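Local coordinates for uncharacterized protein (Legionella pneumophila subsp. pneumophila, PDB 5T2X) that is of unknown function, an almost wholly helical Legionella protein whose helices pack side by side in a DUF5630-family fold, at residues H80-P88 with Y212-G223; F115-K124 with Y135-Y143. All coordinates share one frame; numbering follows the deposited sequence.

How the contacts relate
From the N terminus the chain runs through helix 66-76 and then the extended loop 80-88, which lies along helix 211-220 far ahead in sequence. This is contact 1; it closes a loop of 123 intervening residues, 99 of them helical. Contact 2 is nested inside that loop: after helix 91-111 comes segment 115-124, and helix 117-128 packs on helix 132-147, with only ten residues between the two segments. Contact 2 thus joins successive helices, whereas contact 1 ties a loop to a distant helix. Their centres lie 22 Å apart, on opposite sides of the chain's centre, and their nearest atoms are about 6 Å apart, without touching.

Contact 1: H80-P88 with Y212-G223; sequences HFSFEEYPP and YSISAINNAYFG
The extended backbone of 80-88 runs antiparallel to helix 212-220, F81 lying nearest G223, F83 nearest N219 and Y86 nearest Y212. The side-chain amide of N219 pairs with the backbone N and O of E84 as another peptide group would: its OD1 accepts from E84 N at 3.0 Å and its ND2 donates to E84 O at 2.7 Å, in the carbonyl plane on a lone pair. An asparagine amide suits this place because it offers an acceptor and a donor side by side. N218 ND2 fixes that amide by donating to N219 OD1, and also holds S82 O at 3.0 Å. The E84 carboxylate stacks on the N218 amide, planes 23° apart, while S215 OG donates to E84 OE1 at 2.7 Å.

Aromatic groups flank this polar centre. F222, at positive phi, is the C-prime residue of the Schellman motif ending the helix; its CA sits over a face of F81, and its ring edge points at the same ring in a T-shaped pair. With chi1 at 56°, CG of Y86 stands between backbone N and carbonyl carbon, and the ring lies with one face on A216 CB, small enough to let it close to 3.5 Å from Y86 CZ. P87 CD sits 3.5 Å from the Y212 ring centroid, almost on the normal.

H168 ND1 hydrogen-bonds Y86 OH, and R70 salt-bridges E85. The loop lies between helix 66-76, met by F83 and E85, and helix 211-220, whose other side rests on helix 169-185.

Contact 2: F115-K124 with Y135-Y143; sequences FGDNELEFLK and YNSLSTWAY
With CG of F115 anti to its carbonyl carbon (chi1 -59°), the phenyl ring is laid over W141 CB; the W141 torsion, which sets CG opposite the backbone N (chi1 163°), then carries the indole on to F115 CB and CG and under L120. W141 CB is 3.5 Å from the F115 ring centroid, a CH-pi contact, and the phenyl and the five-membered ring meet obliquely. The phenyl edge turns to S137, with F115 CE1 3.3 Å from S137 OG; a serine is slim enough to let the ring this close to the helix. L120 CD2 stands 3.6 Å from the centroid of the W141 five-membered ring, almost on its normal. Further along, L123 and L138 lie antiparallel alongside one another, L123 CB meeting L138 CD2 at 3.8 Å.

These branched chains suit a helical hairpin of consecutive helices, 117-128 and 132-147, steeply crossed and roughly antiparallel: the axes of 117-124 and 135-143 approach to 10.1 Å and cross at -133°.

F115 N donates to E119 OE1 at 2.8 Å, and R108 joins the two residues, salt-bridging E119 and making a cation-pi contact with F115. The interface is largely apolar and aromatic, with S137 OG among the touching atoms, which implies that 115-124 and 135-143 are held by side-chain fit and CH-pi contacts, while the bond to E119 probably positions F115.

Contact 1: H80-P88 with Y212-G223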
loop_
_atom_site.group_PDB
_atom_site.type_symbol
_atom_site.label_atom_id
_atom_site.label_comp_id
_atom_site.label_asym_id
_atom_site.label_seq_id
_atom_site.Cartn_x
_atom_site.Cartn_y
_atom_site.Cartn_z
ATOM N N HIS A 80 -19.219 -3.109 -9.511
ATOM C CA HIS A 80 -18.804 -1.781 -9.947
ATOM C C HIS A 80 -17.421 -1.407 -9.419
ATOM O O HIS A 80 -17.118 -0.225 -9.244
ATOM C CB HIS A 80 -19.839 -0.736 -9.532
ATOM C CG HIS A 80 -21.117 -0.812 -10.307
ATOM N ND1 HIS A 80 -22.160 -1.635 -9.943
ATOM C CD2 HIS A 80 -21.516 -0.175 -11.434
ATOM C CE1 HIS A 80 -23.149 -1.497 -10.808
ATOM N NE2 HIS A 80 -22.784 -0.619 -11.723
ATOM N N PHE A 81 -16.576 -2.404 -9.164
ATOM C CA PHE A 81 -15.189 -2.157 -8.798
ATOM C C PHE A 81 -14.371 -3.410 -9.069
ATOM O O PHE A 81 -14.798 -4.521 -8.743
ATOM C CB PHE A 81 -15.044 -1.749 -7.327
ATOM C CG PHE A 81 -13.624 -1.774 -6.837
ATOM C CD1 PHE A 81 -12.685 -0.892 -7.352
ATOM C CD2 PHE A 81 -13.222 -2.682 -5.871
ATOM C CE1 PHE A 81 -11.376 -0.915 -6.911
ATOM C CE2 PHE A 81 -11.915 -2.708 -5.425
ATOM C CZ PHE A 81 -10.991 -1.822 -5.945
ATOM N N SER A 82 -13.195 -3.219 -9.661
ATOM C CA SER A 82 -12.270 -4.310 -9.934
ATOM C C SER A 82 -10.856 -3.840 -9.639
ATOM O O SER A 82 -10.470 -2.738 -10.039
ATOM C CB SER A 82 -12.383 -4.784 -11.388
ATOM O OG SER A 82 -13.677 -5.296 -11.660
ATOM N N PHE A 83 -10.093 -4.670 -8.933
ATOM C CA PHE A 83 -8.705 -4.344 -8.647
ATOM C C PHE A 83 -7.877 -4.363 -9.927
ATOM O O PHE A 83 -8.142 -5.130 -10.855
ATOM C CB PHE A 83 -8.115 -5.326 -7.633
ATOM C CG PHE A 83 -8.669 -5.173 -6.245
ATOM C CD1 PHE A 83 -9.716 -5.967 -5.810
ATOM C CD2 PHE A 83 -8.139 -4.235 -5.375
ATOM C CE1 PHE A 83 -10.225 -5.829 -4.531
ATOM C CE2 PHE A 83 -8.645 -4.090 -4.097
ATOM C CZ PHE A 83 -9.688 -4.889 -3.674
ATOM N N GLU A 84 -6.865 -3.502 -9.968
ATOM C CA GLU A 84 -5.960 -3.411 -11.101
ATOM C C GLU A 84 -4.528 -3.614 -10.626
ATOM O O GLU A 84 -4.180 -3.276 -9.491
ATOM C CB GLU A 84 -6.094 -2.059 -11.817
ATOM C CG GLU A 84 -7.507 -1.752 -12.295
ATOM C CD GLU A 84 -7.599 -0.437 -13.047
ATOM O OE1 GLU A 84 -6.542 0.121 -13.409
ATOM O OE2 GLU A 84 -8.732 0.039 -13.276
ATOM N N GLU A 85 -3.703 -4.175 -11.502
ATOM C CA GLU A 85 -2.306 -4.435 -11.200
ATOM C C GLU A 85 -1.435 -3.298 -11.718
ATOM O O GLU A 85 -1.732 -2.683 -12.745
ATOM C CB GLU A 85 -1.851 -5.758 -11.818
ATOM C CG GLU A 85 -2.775 -6.929 -11.532
ATOM C CD GLU A 85 -2.359 -8.189 -12.265
ATOM O OE1 GLU A 85 -1.140 -8.429 -12.393
ATOM O OE2 GLU A 85 -3.252 -8.935 -12.722
ATOM N N TYR A 86 -0.349 -3.023 -10.989
ATOM C CA TYR A 86 0.613 -2.016 -11.411
ATOM C C TYR A 86 1.917 -2.237 -10.665
ATOM O O TYR A 86 1.883 -2.542 -9.466
ATOM C CB TYR A 86 0.094 -0.594 -11.163
ATOM C CG TYR A 86 -0.301 -0.301 -9.731
ATOM C CD1 TYR A 86 0.605 0.263 -8.841
ATOM C CD2 TYR A 86 -1.584 -0.573 -9.274
ATOM C CE1 TYR A 86 0.248 0.537 -7.534
ATOM C CE2 TYR A 86 -1.951 -0.303 -7.970
ATOM C CZ TYR A 86 -1.033 0.254 -7.105
ATOM O OH TYR A 86 -1.395 0.525 -5.805
ATOM N N PRO A 87 3.063 -2.106 -11.327
ATOM C CA PRO A 87 4.349 -2.277 -10.641
ATOM C C PRO A 87 4.591 -1.141 -9.661
ATOM O O PRO A 87 3.883 -0.124 -9.696
ATOM C CB PRO A 87 5.364 -2.255 -11.796
ATOM C CG PRO A 87 4.694 -1.489 -12.866
ATOM C CD PRO A 87 3.233 -1.815 -12.759
ATOM N N PRO A 88 5.594 -1.263 -8.771
ATOM C CA PRO A 88 6.588 -2.340 -8.642
ATOM C C PRO A 88 6.102 -3.597 -7.912
ATOM O O PRO A 88 6.853 -4.569 -7.835
ATOM C CB PRO A 88 7.711 -1.669 -7.850
ATOM C CG PRO A 88 7.007 -0.675 -7.003
ATOM C CD PRO A 88 5.858 -0.162 -7.828
ATOM N N TYR A 212 0.155 3.586 -14.597
ATOM C CA TYR A 212 0.279 2.827 -13.357
ATOM C C TYR A 212 -0.307 3.593 -12.179
ATOM O O TYR A 212 -0.885 2.991 -11.266
ATOM C CB TYR A 212 1.746 2.483 -13.100
ATOM C CG TYR A 212 2.362 1.591 -14.155
ATOM C CD1 TYR A 212 1.576 0.726 -14.907
ATOM C CD2 TYR A 212 3.728 1.613 -14.399
ATOM C CE1 TYR A 212 2.134 -0.091 -15.872
ATOM C CE2 TYR A 212 4.296 0.802 -15.364
ATOM C CZ TYR A 212 3.496 -0.049 -16.095
ATOM O OH TYR A 212 4.059 -0.859 -17.053
ATOM N N SER A 213 -0.176 4.921 -12.181
ATOM C CA SER A 213 -0.749 5.718 -11.104
ATOM C C SER A 213 -2.267 5.780 -11.199
ATOM O O SER A 213 -2.947 5.849 -10.169
ATOM C CB SER A 213 -0.155 7.125 -11.118
ATOM O OG SER A 213 -0.718 7.929 -10.098
ATOM N N ILE A 214 -2.813 5.761 -12.417
ATOM C CA ILE A 214 -4.262 5.707 -12.587
ATOM C C ILE A 214 -4.818 4.429 -11.971
ATOM O O ILE A 214 -5.888 4.433 -11.351
ATOM C CB ILE A 214 -4.632 5.827 -14.077
ATOM C CG1 ILE A 214 -4.266 7.212 -14.612
ATOM C CG2 ILE A 214 -6.114 5.556 -14.290
ATOM C CD1 ILE A 214 -5.073 8.332 -14.001
ATOM N N SER A 215 -4.097 3.318 -12.128
ATOM C CA SER A 215 -4.525 2.068 -11.509
ATOM C C SER A 215 -4.413 2.141 -9.991
ATOM O O SER A 215 -5.253 1.584 -9.273
ATOM C CB SER A 215 -3.700 0.904 -12.057
ATOM O OG SER A 215 -3.921 0.737 -13.449
ATOM N N ALA A 216 -3.385 2.827 -9.485
ATOM C CA ALA A 216 -3.246 2.987 -8.041
ATOM C C ALA A 216 -4.389 3.815 -7.469
ATOM O O ALA A 216 -4.899 3.516 -6.384
ATOM C CB ALA A 216 -1.898 3.626 -7.709
ATOM N N ILE A 217 -4.806 4.860 -8.189
ATOM C CA ILE A 217 -5.946 5.660 -7.747
ATOM C C ILE A 217 -7.213 4.817 -7.746
ATOM O O ILE A 217 -8.081 4.972 -6.877
ATOM C CB ILE A 217 -6.094 6.913 -8.632
ATOM C CG1 ILE A 217 -4.848 7.794 -8.521
ATOM C CG2 ILE A 217 -7.338 7.701 -8.245
ATOM C CD1 ILE A 217 -4.858 8.986 -9.454
ATOM N N ASN A 218 -7.335 3.906 -8.714
ATOM C CA ASN A 218 -8.485 3.008 -8.750
ATOM C C ASN A 218 -8.523 2.114 -7.515
ATOM O O ASN A 218 -9.556 2.006 -6.843
ATOM C CB ASN A 218 -8.445 2.168 -10.028
ATOM C CG ASN A 218 -9.503 1.086 -10.049
ATOM O OD1 ASN A 218 -10.648 1.327 -10.430
ATOM N ND2 ASN A 218 -9.125 -0.120 -9.639
ATOM N N ASN A 219 -7.397 1.473 -7.192
ATOM C CA ASN A 219 -7.366 0.549 -6.062
ATOM C C ASN A 219 -7.499 1.279 -4.733
ATOM O O ASN A 219 -8.240 0.835 -3.847
ATOM C CB ASN A 219 -6.075 -0.269 -6.084
ATOM C CG ASN A 219 -5.991 -1.199 -7.275
ATOM O OD1 ASN A 219 -6.779 -1.097 -8.214
ATOM N ND2 ASN A 219 -5.028 -2.113 -7.243
ATOM N N ALA A 220 -6.792 2.401 -4.573
ATOM C CA ALA A 220 -6.709 3.047 -3.266
ATOM C C ALA A 220 -8.061 3.580 -2.814
ATOM O O ALA A 220 -8.397 3.510 -1.626
ATOM C CB ALA A 220 -5.679 4.172 -3.303
ATOM N N TYR A 221 -8.851 4.119 -3.740
ATOM C CA TYR A 221 -10.131 4.724 -3.404
ATOM C C TYR A 221 -11.312 3.905 -3.907
ATOM O O TYR A 221 -12.438 4.413 -3.938
ATOM C CB TYR A 221 -10.188 6.153 -3.947
ATOM C CG TYR A 221 -8.931 6.935 -3.638
ATOM C CD1 TYR A 221 -8.529 7.147 -2.326
ATOM C CD2 TYR A 221 -8.138 7.445 -4.657
ATOM C CE1 TYR A 221 -7.375 7.851 -2.036
ATOM C CE2 TYR A 221 -6.982 8.153 -4.376
ATOM C CZ TYR A 221 -6.606 8.352 -3.064
ATOM O OH TYR A 221 -5.457 9.055 -2.778
ATOM N N PHE A 222 -11.077 2.649 -4.296
ATOM C CA PHE A 222 -12.137 1.722 -4.693
ATOM C C PHE A 222 -12.964 2.276 -5.851
ATOM O O PHE A 222 -14.193 2.180 -5.865
ATOM C CB PHE A 222 -13.029 1.366 -3.501
ATOM C CG PHE A 222 -12.265 0.888 -2.297
ATOM C CD1 PHE A 222 -11.791 -0.413 -2.231
ATOM C CD2 PHE A 222 -12.018 1.741 -1.234
ATOM C CE1 PHE A 222 -11.085 -0.854 -1.127
ATOM C CE2 PHE A 222 -11.314 1.306 -0.126
ATOM C CZ PHE A 222 -10.847 0.007 -0.072
ATOM N N GLY A 223 -12.281 2.863 -6.832
ATOM C CA GLY A 223 -12.927 3.374 -8.021
ATOM C C GLY A 223 -13.725 4.646 -7.842
ATOM O O GLY A 223 -14.306 5.132 -8.818
HETATM O O HOH W 1 -13.122 -0.469 -10.796
HETATM O O HOH W 2 -1.556 -0.341 -14.505
HETATM O O HOH W 3 -3.184 -1.542 -4.946
#

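Contact 2: F115-K124 with Y135-Y143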
loop_
_atom_site.group_PDB
_atom_site.type_symbol
_atom_site.label_atom_id
_atom_site.label_comp_id
_atom_site.label_asym_id
_atom_site.label_seq_id
_atom_site.Cartn_x
_atom_site.Cartn_y
_atom_site.Cartn_z
ATOM N N PHE A 115 -7.867 -1.219 16.183
ATOM C CA PHE A 115 -6.443 -1.507 16.375
ATOM C C PHE A 115 -6.196 -2.396 17.595
ATOM O O PHE A 115 -5.360 -2.101 18.452
ATOM C CB PHE A 115 -5.626 -0.215 16.462
ATOM C CG PHE A 115 -5.740 0.653 15.240
ATOM C CD1 PHE A 115 -5.334 0.182 14.001
ATOM C CD2 PHE A 115 -6.252 1.938 15.328
ATOM C CE1 PHE A 115 -5.441 0.975 12.871
ATOM C CE2 PHE A 115 -6.359 2.737 14.205
ATOM C CZ PHE A 115 -5.953 2.255 12.974
ATOM N N GLY A 116 -6.929 -3.503 17.661
ATOM C CA GLY A 116 -6.614 -4.539 18.620
ATOM C C GLY A 116 -5.345 -5.280 18.240
ATOM O O GLY A 116 -4.756 -5.071 17.178
ATOM N N ASP A 117 -4.917 -6.172 19.135
ATOM C CA ASP A 117 -3.688 -6.923 18.892
ATOM C C ASP A 117 -3.811 -7.807 17.657
ATOM O O ASP A 117 -2.857 -7.935 16.880
ATOM C CB ASP A 117 -3.327 -7.761 20.119
ATOM C CG ASP A 117 -2.877 -6.914 21.292
ATOM O OD1 ASP A 117 -2.526 -5.733 21.076
ATOM O OD2 ASP A 117 -2.866 -7.430 22.429
ATOM N N ASN A 118 -4.976 -8.427 17.460
ATOM C CA ASN A 118 -5.171 -9.274 16.287
ATOM C C ASN A 118 -5.172 -8.447 15.007
ATOM O O ASN A 118 -4.527 -8.816 14.018
ATOM C CB ASN A 118 -6.473 -10.066 16.415
ATOM C CG ASN A 118 -6.416 -11.114 17.509
ATOM O OD1 ASN A 118 -5.337 -11.546 17.917
ATOM N ND2 ASN A 118 -7.582 -11.534 17.986
ATOM N N GLU A 119 -5.895 -7.324 15.006
ATOM C CA GLU A 119 -5.940 -6.475 13.820
ATOM C C GLU A 119 -4.554 -5.954 13.465
ATOM O O GLU A 119 -4.156 -5.978 12.294
ATOM C CB GLU A 119 -6.907 -5.310 14.034
ATOM C CG GLU A 119 -6.965 -4.357 12.849
ATOM C CD GLU A 119 -7.766 -3.103 13.134
ATOM O OE1 GLU A 119 -8.464 -3.057 14.169
ATOM O OE2 GLU A 119 -7.692 -2.161 12.319
ATOM N N LEU A 120 -3.802 -5.484 14.465
ATOM C CA LEU A 120 -2.457 -4.978 14.207
ATOM C C LEU A 120 -1.559 -6.065 13.635
ATOM O O LEU A 120 -0.708 -5.792 12.780
ATOM C CB LEU A 120 -1.857 -4.405 15.492
ATOM C CG LEU A 120 -2.410 -3.060 15.966
ATOM C CD1 LEU A 120 -1.874 -2.709 17.347
ATOM C CD2 LEU A 120 -2.067 -1.969 14.966
ATOM N N GLU A 121 -1.738 -7.305 14.093
ATOM C CA GLU A 121 -0.921 -8.402 13.590
ATOM C C GLU A 121 -1.190 -8.656 12.112
ATOM O O GLU A 121 -0.257 -8.886 11.336
ATOM C CB GLU A 121 -1.180 -9.659 14.421
ATOM C CG GLU A 121 -0.271 -10.833 14.105
ATOM C CD GLU A 121 -0.269 -11.874 15.209
ATOM O OE1 GLU A 121 0.142 -11.541 16.342
ATOM O OE2 GLU A 121 -0.690 -13.022 14.950
ATOM N N PHE A 122 -2.459 -8.605 11.698
ATOM C CA PHE A 122 -2.771 -8.771 10.284
ATOM C C PHE A 122 -2.393 -7.536 9.476
ATOM O O PHE A 122 -1.997 -7.657 8.312
ATOM C CB PHE A 122 -4.255 -9.089 10.095
ATOM C CG PHE A 122 -4.596 -10.537 10.294
ATOM C CD1 PHE A 122 -4.125 -11.501 9.417
ATOM C CD2 PHE A 122 -5.401 -10.934 11.347
ATOM C CE1 PHE A 122 -4.443 -12.837 9.593
ATOM C CE2 PHE A 122 -5.723 -12.269 11.530
ATOM C CZ PHE A 122 -5.243 -13.221 10.651
ATOM N N LEU A 123 -2.509 -6.343 10.068
ATOM C CA LEU A 123 -2.118 -5.130 9.354
ATOM C C LEU A 123 -0.634 -5.148 9.012
ATOM O O LEU A 123 -0.234 -4.706 7.930
ATOM C CB LEU A 123 -2.464 -3.895 10.186
ATOM C CG LEU A 123 -3.933 -3.464 10.213
ATOM C CD1 LEU A 123 -4.111 -2.229 11.081
ATOM C CD2 LEU A 123 -4.449 -3.204 8.806
ATOM N N LYS A 124 0.197 -5.673 9.918
ATOM C CA LYS A 124 1.632 -5.717 9.668
ATOM C C LYS A 124 1.998 -6.795 8.657
ATOM O O LYS A 124 2.935 -6.606 7.873
ATOM C CB LYS A 124 2.384 -5.925 10.984
ATOM C CG LYS A 124 2.292 -4.725 11.915
ATOM C CD LYS A 124 3.033 -4.944 13.221
ATOM C CE LYS A 124 2.919 -3.720 14.117
ATOM N NZ LYS A 124 3.590 -3.917 15.430
ATOM N N TYR A 135 -0.662 0.299 4.963
ATOM C CA TYR A 135 0.143 1.481 5.257
ATOM C C TYR A 135 -0.736 2.656 5.668
ATOM O O TYR A 135 -0.387 3.411 6.583
ATOM C CB TYR A 135 0.998 1.851 4.044
ATOM C CG TYR A 135 2.206 0.962 3.845
ATOM C CD1 TYR A 135 2.927 0.485 4.930
ATOM C CD2 TYR A 135 2.623 0.600 2.568
ATOM C CE1 TYR A 135 4.035 -0.328 4.753
ATOM C CE2 TYR A 135 3.729 -0.213 2.381
ATOM C CZ TYR A 135 4.429 -0.674 3.477
ATOM O OH TYR A 135 5.530 -1.482 3.298
ATOM N N ASN A 136 -1.884 2.821 5.008
ATOM C CA ASN A 136 -2.794 3.904 5.365
ATOM C C ASN A 136 -3.364 3.702 6.764
ATOM O O ASN A 136 -3.399 4.638 7.573
ATOM C CB ASN A 136 -3.920 4.001 4.335
ATOM C CG ASN A 136 -4.870 5.148 4.616
ATOM O OD1 ASN A 136 -4.470 6.186 5.140
ATOM N ND2 ASN A 136 -6.138 4.962 4.274
ATOM N N SER A 137 -3.808 2.482 7.070
ATOM C CA SER A 137 -4.405 2.215 8.374
ATOM C C SER A 137 -3.357 2.238 9.482
ATOM O O SER A 137 -3.628 2.718 10.589
ATOM C CB SER A 137 -5.136 0.873 8.346
ATOM O OG SER A 137 -5.773 0.610 9.584
ATOM N N LEU A 138 -2.153 1.730 9.204
ATOM C CA LEU A 138 -1.100 1.745 10.214
ATOM C C LEU A 138 -0.620 3.160 10.512
ATOM O O LEU A 138 -0.270 3.461 11.659
ATOM C CB LEU A 138 0.073 0.869 9.773
ATOM C CG LEU A 138 -0.109 -0.640 9.935
ATOM C CD1 LEU A 138 1.059 -1.388 9.317
ATOM C CD2 LEU A 138 -0.258 -1.001 11.406
ATOM N N SER A 139 -0.589 4.037 9.505
ATOM C CA SER A 139 -0.194 5.420 9.756
ATOM C C SER A 139 -1.223 6.144 10.614
ATOM O O SER A 139 -0.855 6.992 11.434
ATOM C CB SER A 139 0.019 6.165 8.436
ATOM O OG SER A 139 -1.192 6.287 7.713
ATOM N N THR A 140 -2.508 5.825 10.444
ATOM C CA THR A 140 -3.524 6.364 11.343
ATOM C C THR A 140 -3.330 5.839 12.761
ATOM O O THR A 140 -3.451 6.596 13.732
ATOM C CB THR A 140 -4.920 6.015 10.827
ATOM O OG1 THR A 140 -5.128 6.632 9.551
ATOM C CG2 THR A 140 -5.988 6.499 11.800
ATOM N N TRP A 141 -3.017 4.549 12.895
ATOM C CA TRP A 141 -2.776 3.964 14.210
ATOM C C TRP A 141 -1.610 4.647 14.913
ATOM O O TRP A 141 -1.701 5.000 16.093
ATOM C CB TRP A 141 -2.521 2.463 14.066
ATOM C CG TRP A 141 -1.881 1.825 15.260
ATOM C CD1 TRP A 141 -2.479 1.528 16.451
ATOM C CD2 TRP A 141 -0.523 1.379 15.371
ATOM N NE1 TRP A 141 -1.574 0.936 17.298
ATOM C CE2 TRP A 141 -0.367 0.832 16.660
ATOM C CE3 TRP A 141 0.576 1.394 14.506
ATOM C CZ2 TRP A 141 0.844 0.306 17.106
ATOM C CZ3 TRP A 141 1.778 0.871 14.951
ATOM C CH2 TRP A 141 1.902 0.334 16.238
ATOM N N ALA A 142 -0.501 4.844 14.198
ATOM C CA ALA A 142 0.657 5.479 14.814
ATOM C C ALA A 142 0.412 6.958 15.080
ATOM O O ALA A 142 0.959 7.510 16.042
ATOM C CB ALA A 142 1.892 5.288 13.935
ATOM N N TYR A 143 -0.408 7.612 14.255
ATOM C CA TYR A 143 -0.689 9.028 14.474
ATOM C C TYR A 143 -1.513 9.237 15.738
ATOM O O TYR A 143 -1.256 10.173 16.503
ATOM C CB TYR A 143 -1.408 9.624 13.265
ATOM C CG TYR A 143 -1.765 11.081 13.451
ATOM C CD1 TYR A 143 -0.793 12.069 13.366
ATOM C CD2 TYR A 143 -3.072 11.470 13.720
ATOM C CE1 TYR A 143 -1.110 13.403 13.540
ATOM C CE2 TYR A 143 -3.400 12.803 13.892
ATOM C CZ TYR A 143 -2.415 13.765 13.801
ATOM O OH TYR A 143 -2.730 15.093 13.972
#